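Local coordinates for VIN1 (Oscarella pearsei, PDB 6BFI), which binds actin filaments as a vinculin-family protein and may play a role in cell-cell adhesion, at residues 3-8 / 767-772; 540-545 / 566-571. All blocks are in the same frame, centred on the assembly; numbering follows the deposited sequence.

Interaction 1. Residues 3-8 / 767-772; sequences VKFHTK and STQLKI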
loop_
_atom_site.group_PDB
_atom_site.type_symbol
_atom_site.label_atom_id
_atom_site.label_comp_id
_atom_site.label_asym_id
_atom_site.label_seq_id
_atom_site.Cartn_x
_atom_site.Cartn_y
_atom_site.Cartn_z
ATOM N N VAL A 3 23.124 -16.091 -0.372
ATOM C CA VAL A 3 22.736 -16.056 -1.775
ATOM C C VAL A 3 21.812 -14.867 -2.013
ATOM O O VAL A 3 21.010 -14.493 -1.145
ATOM C CB VAL A 3 22.074 -17.384 -2.185
ATOM C CG1 VAL A 3 20.824 -17.652 -1.353
ATOM C CG2 VAL A 3 21.754 -17.392 -3.675
ATOM N N LYS A 4 21.935 -14.253 -3.187
ATOM C CA LYS A 4 21.190 -13.051 -3.524
ATOM C C LYS A 4 20.360 -13.273 -4.780
ATOM O O LYS A 4 20.751 -14.016 -5.685
ATOM C CB LYS A 4 22.134 -11.857 -3.733
ATOM C CG LYS A 4 22.958 -11.481 -2.511
ATOM C CD LYS A 4 22.073 -10.985 -1.382
ATOM C CE LYS A 4 22.900 -10.560 -0.180
ATOM N NZ LYS A 4 22.049 -9.977 0.896
ATOM N N PHE A 5 19.193 -12.613 -4.824
ATOM C CA PHE A 5 18.349 -12.628 -6.014
ATOM C C PHE A 5 17.593 -11.315 -6.178
ATOM O O PHE A 5 16.464 -11.310 -6.678
ATOM C CB PHE A 5 17.355 -13.799 -5.990
ATOM C CG PHE A 5 17.226 -14.464 -4.650
ATOM C CD1 PHE A 5 16.561 -13.836 -3.608
ATOM C CD2 PHE A 5 17.761 -15.723 -4.437
ATOM C CE1 PHE A 5 16.438 -14.452 -2.372
ATOM C CE2 PHE A 5 17.642 -16.345 -3.208
ATOM C CZ PHE A 5 16.980 -15.709 -2.174
ATOM N N HIS A 6 18.199 -10.200 -5.767
ATOM C CA HIS A 6 17.599 -8.878 -5.904
ATOM C C HIS A 6 17.717 -8.322 -7.316
ATOM O O HIS A 6 17.268 -7.197 -7.560
ATOM C CB HIS A 6 18.246 -7.904 -4.913
ATOM C CG HIS A 6 19.734 -7.804 -5.049
ATOM N ND1 HIS A 6 20.356 -6.733 -5.655
ATOM C CD2 HIS A 6 20.723 -8.644 -4.661
ATOM C CE1 HIS A 6 21.664 -6.915 -5.631
ATOM N NE2 HIS A 6 21.913 -8.067 -5.035
ATOM N N THR A 7 18.286 -9.086 -8.244
ATOM C CA THR A 7 18.573 -8.633 -9.595
ATOM C C THR A 7 18.103 -9.691 -10.586
ATOM O O THR A 7 18.261 -10.891 -10.341
ATOM C CB THR A 7 20.080 -8.350 -9.749
ATOM O OG1 THR A 7 20.361 -7.003 -9.341
ATOM C CG2 THR A 7 20.547 -8.552 -11.173
ATOM N N LYS A 8 17.507 -9.238 -11.696
ATOM C CA LYS A 8 17.009 -10.164 -12.709
ATOM C C LYS A 8 18.118 -11.043 -13.275
ATOM O O LYS A 8 17.863 -12.191 -13.656
ATOM C CB LYS A 8 16.319 -9.394 -13.835
ATOM C CG LYS A 8 15.030 -8.712 -13.416
ATOM C CD LYS A 8 14.467 -7.855 -14.541
ATOM C CE LYS A 8 13.146 -7.222 -14.141
ATOM N NZ LYS A 8 12.578 -6.400 -15.245
ATOM N N SER A 767 7.954 -17.655 -4.772
ATOM C CA SER A 767 8.053 -19.096 -4.993
ATOM C C SER A 767 9.400 -19.474 -5.597
ATOM O O SER A 767 9.975 -20.515 -5.247
ATOM C CB SER A 767 6.905 -19.571 -5.883
ATOM O OG SER A 767 6.944 -18.944 -7.151
ATOM N N THR A 768 9.917 -18.645 -6.509
ATOM C CA THR A 768 11.247 -18.885 -7.064
ATOM C C THR A 768 12.306 -18.855 -5.968
ATOM O O THR A 768 13.121 -19.783 -5.837
ATOM C CB THR A 768 11.551 -17.843 -8.142
ATOM O OG1 THR A 768 10.534 -17.887 -9.152
ATOM C CG2 THR A 768 12.907 -18.107 -8.781
ATOM N N GLN A 769 12.294 -17.794 -5.155
ATOM C CA GLN A 769 13.191 -17.732 -4.008
ATOM C C GLN A 769 12.976 -18.908 -3.068
ATOM O O GLN A 769 13.926 -19.378 -2.438
ATOM C CB GLN A 769 12.998 -16.412 -3.259
ATOM C CG GLN A 769 13.369 -15.182 -4.067
ATOM C CD GLN A 769 13.178 -13.894 -3.288
ATOM O OE1 GLN A 769 12.993 -13.912 -2.070
ATOM N NE2 GLN A 769 13.219 -12.767 -3.989
ATOM N N LEU A 770 11.742 -19.405 -2.970
ATOM C CA LEU A 770 11.466 -20.551 -2.110
ATOM C C LEU A 770 12.195 -21.790 -2.609
ATOM O O LEU A 770 12.838 -22.502 -1.830
ATOM C CB LEU A 770 9.959 -20.808 -2.033
ATOM C CG LEU A 770 9.536 -22.034 -1.217
ATOM C CD1 LEU A 770 9.836 -21.837 0.262
ATOM C CD2 LEU A 770 8.065 -22.344 -1.429
ATOM N N LYS A 771 12.105 -22.065 -3.913
ATOM C CA LYS A 771 12.791 -23.234 -4.455
ATOM C C LYS A 771 14.301 -23.104 -4.310
ATOM O O LYS A 771 14.980 -24.062 -3.917
ATOM C CB LYS A 771 12.403 -23.442 -5.918
ATOM C CG LYS A 771 10.946 -23.823 -6.114
ATOM C CD LYS A 771 10.653 -24.169 -7.561
ATOM C CE LYS A 771 10.878 -22.977 -8.471
ATOM N NZ LYS A 771 10.586 -23.317 -9.889
ATOM N N ILE A 772 14.846 -21.920 -4.604
ATOM C CA ILE A 772 16.291 -21.730 -4.482
ATOM C C ILE A 772 16.736 -21.925 -3.036
ATOM O O ILE A 772 17.696 -22.655 -2.753
ATOM C CB ILE A 772 16.699 -20.347 -5.020
ATOM C CG1 ILE A 772 16.408 -20.252 -6.519
ATOM C CG2 ILE A 772 18.169 -20.080 -4.738
ATOM C CD1 ILE A 772 16.720 -18.900 -7.122
#
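Phe5, in the loop that leads into helix 8-32, lays its ring over the side chain of Gln769 on helix 763-778, joining the N-terminal loop of this helical vinculin-family fold to a helix near its C-terminal end. The tight part is a CH-pi contact: Gln769 CG lies 3.8 Å from the centroid of the Phe5 ring, 25° off the normal. With CG anti to the carbonyl carbon (chi1 -64°) and the chain extended beyond it, the glutamine carries its amide on under the ring's CD1-CE1 side, the two planes 24° apart and Phe5 CD1 3.4 Å from Gln769 CD. Its polar end is turned to another partner, for OE1 is hydrogen-bonded to Thr254 OG1. The looser part is toward Ile772, a side chain that also rests on Ile14 and whose CG2 approaches the ring obliquely. Gln769 and Ile772 are buried, while Phe5 itself remains partly exposed to solvent. Without the ring, as with an alanine here, the flank of Gln769 would probably lose its cover and a gap would open beside Ile772. The opposite ring face has Val3 O 4.3 Å above its plane, and the apolar contact toward helix 763-778 closes at 4.1 Å between Phe5 CE2 and Ile772 CG2.

Interaction 2. Residues 540-545 / 566-571; sequences RVIQVA and ESLAKS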
loop_
_atom_site.group_PDB
_atom_site.type_symbol
_atom_site.label_atom_id
_atom_site.label_comp_id
_atom_site.label_asym_id
_atom_site.label_seq_id
_atom_site.Cartn_x
_atom_site.Cartn_y
_atom_site.Cartn_z
ATOM N N ARG A 540 -18.671 19.088 -4.799
ATOM C CA ARG A 540 -18.062 17.963 -4.098
ATOM C C ARG A 540 -18.833 16.675 -4.360
ATOM O O ARG A 540 -18.234 15.599 -4.499
ATOM C CB ARG A 540 -17.982 18.261 -2.601
ATOM C CG ARG A 540 -16.798 19.143 -2.230
ATOM C CD ARG A 540 -15.501 18.386 -2.444
ATOM N NE ARG A 540 -15.399 17.254 -1.527
ATOM C CZ ARG A 540 -14.752 16.125 -1.795
ATOM N NH1 ARG A 540 -14.150 15.959 -2.965
ATOM N NH2 ARG A 540 -14.714 15.154 -0.893
ATOM N N VAL A 541 -20.164 16.763 -4.440
ATOM C CA VAL A 541 -20.955 15.599 -4.831
ATOM C C VAL A 541 -20.558 15.146 -6.231
ATOM O O VAL A 541 -20.446 13.943 -6.506
ATOM C CB VAL A 541 -22.459 15.920 -4.742
ATOM C CG1 VAL A 541 -23.279 14.841 -5.428
ATOM C CG2 VAL A 541 -22.880 16.080 -3.292
ATOM N N ILE A 542 -20.315 16.106 -7.127
ATOM C CA ILE A 542 -19.873 15.778 -8.481
ATOM C C ILE A 542 -18.552 15.021 -8.443
ATOM O O ILE A 542 -18.385 13.993 -9.111
ATOM C CB ILE A 542 -19.756 17.055 -9.334
ATOM C CG1 ILE A 542 -21.098 17.785 -9.404
ATOM C CG2 ILE A 542 -19.254 16.717 -10.731
ATOM C CD1 ILE A 542 -22.152 17.035 -10.164
ATOM N N GLN A 543 -17.589 15.520 -7.663
ATOM C CA GLN A 543 -16.268 14.898 -7.625
ATOM C C GLN A 543 -16.333 13.489 -7.048
ATOM O O GLN A 543 -15.757 12.549 -7.610
ATOM C CB GLN A 543 -15.301 15.762 -6.817
ATOM C CG GLN A 543 -15.052 17.136 -7.402
ATOM C CD GLN A 543 -14.115 17.960 -6.546
ATOM O OE1 GLN A 543 -13.352 17.419 -5.743
ATOM N NE2 GLN A 543 -14.172 19.279 -6.705
ATOM N N VAL A 544 -17.025 13.324 -5.918
ATOM C CA VAL A 544 -17.142 11.995 -5.324
ATOM C C VAL A 544 -17.842 11.044 -6.287
ATOM O O VAL A 544 -17.462 9.873 -6.412
ATOM C CB VAL A 544 -17.862 12.076 -3.966
ATOM C CG1 VAL A 544 -18.119 10.682 -3.416
ATOM C CG2 VAL A 544 -17.030 12.888 -2.988
ATOM N N ALA A 545 -18.854 11.538 -7.006
ATOM C CA ALA A 545 -19.485 10.717 -8.034
ATOM C C ALA A 545 -18.498 10.343 -9.134
ATOM O O ALA A 545 -18.570 9.239 -9.684
ATOM C CB ALA A 545 -20.693 11.443 -8.625
ATOM N N GLU A 566 -23.789 14.884 -14.576
ATOM C CA GLU A 566 -23.843 15.939 -15.582
ATOM C C GLU A 566 -25.100 16.786 -15.426
ATOM O O GLU A 566 -25.039 18.020 -15.506
ATOM C CB GLU A 566 -23.768 15.329 -16.981
ATOM C CG GLU A 566 -22.389 14.798 -17.347
ATOM C CD GLU A 566 -22.435 13.767 -18.460
ATOM O OE1 GLU A 566 -23.523 13.206 -18.709
ATOM O OE2 GLU A 566 -21.382 13.515 -19.083
ATOM N N SER A 567 -26.246 16.141 -15.191
ATOM C CA SER A 567 -27.487 16.883 -14.993
ATOM C C SER A 567 -27.406 17.774 -13.760
ATOM O O SER A 567 -27.946 18.886 -13.753
ATOM C CB SER A 567 -28.664 15.914 -14.878
ATOM O OG SER A 567 -29.878 16.609 -14.651
ATOM N N LEU A 568 -26.739 17.304 -12.704
ATOM C CA LEU A 568 -26.567 18.138 -11.519
ATOM C C LEU A 568 -25.633 19.307 -11.801
ATOM O O LEU A 568 -25.895 20.436 -11.371
ATOM C CB LEU A 568 -26.038 17.298 -10.356
ATOM C CG LEU A 568 -25.630 18.061 -9.093
ATOM C CD1 LEU A 568 -26.805 18.845 -8.533
ATOM C CD2 LEU A 568 -25.069 17.113 -8.044
ATOM N N ALA A 569 -24.541 19.054 -12.528
ATOM C CA ALA A 569 -23.574 20.106 -12.819
ATOM C C ALA A 569 -24.164 21.181 -13.721
ATOM O O ALA A 569 -23.783 22.353 -13.612
ATOM C CB ALA A 569 -22.322 19.506 -13.458
ATOM N N LYS A 570 -25.093 20.814 -14.605
ATOM C CA LYS A 570 -25.711 21.813 -15.470
ATOM C C LYS A 570 -26.667 22.740 -14.728
ATOM O O LYS A 570 -27.193 23.671 -15.346
ATOM C CB LYS A 570 -26.448 21.128 -16.624
ATOM C CG LYS A 570 -25.526 20.426 -17.610
ATOM C CD LYS A 570 -26.232 20.132 -18.924
ATOM C CE LYS A 570 -25.264 19.556 -19.947
ATOM N NZ LYS A 570 -25.876 19.458 -21.302
ATOM N N SER A 571 -26.896 22.524 -13.433
ATOM C CA SER A 571 -27.820 23.342 -12.659
ATOM C C SER A 571 -27.135 24.241 -11.642
ATOM O O SER A 571 -27.803 25.096 -11.052
ATOM C CB SER A 571 -28.828 22.450 -11.923
ATOM O OG SER A 571 -28.195 21.747 -10.870
#
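Residues 540-545, within helix 524-550, pack against residues 566-571, which include the end part of helix 555-569, with the backbones nearest at Ile542 and Ala569, whose CA atoms are 7.2 Å apart. Ile542 lies at the middle of the contact. Its CG1 stands anti to the carbonyl carbon (chi1 -59°), and a bend at chi2 (-67°) brings CD1, the end of the chain, closest to the other helix. There CD1 meets the leucine branch at Leu568 CD2, 3.6 Å away, and also lies near Leu568 CB and CG, the two side chains crossing at a slant. The same methyl passes on to the more exposed border of the contact, 4.1 Å from Ala569 CB. Val541 comes at Leu568 from a different direction, nearly at right angles, and its CG1 touches Leu568 CD2 at 3.9 Å. Leu568 CD2 is thus met by methyls from two successive residues. Beyond the pair, Val541 packs on Met500 and Ser503 of helix 496-519, while Leu568 packs on Val606 and Val609 of helix 589-615, which places the contact within a bundle of helices. Leu568 O accepts two bonds from one face of its carbonyl plane, from Ser571 N and, at 2.7 Å, from Ser571 OG. No hydrogen bond crosses between the segments; the contact between them is apolar, made mainly by methyl groups, consistent with an association that rests on close fit and on apolar burial, with Ala569 at the exposed border.

In the fold
The two contacts lie on opposite sides of the chain's centre, with their own centres 50 Å apart and nearest atoms about 35 Å apart, so neither touches the other. Interaction 1 closes a loop of 758 intervening residues, largely helical, by bringing the segment before helix 8-32 against helix 763-778. Interaction 2 is nested inside that loop and is local, pairing helices 524-550 and 555-569, which follow one another along the chain. They share no helix. One contact thus holds the N-terminal loop against a helix near the C-terminal end, across some 760 residues of sequence, and the other joins neighbouring helices within a single bundle.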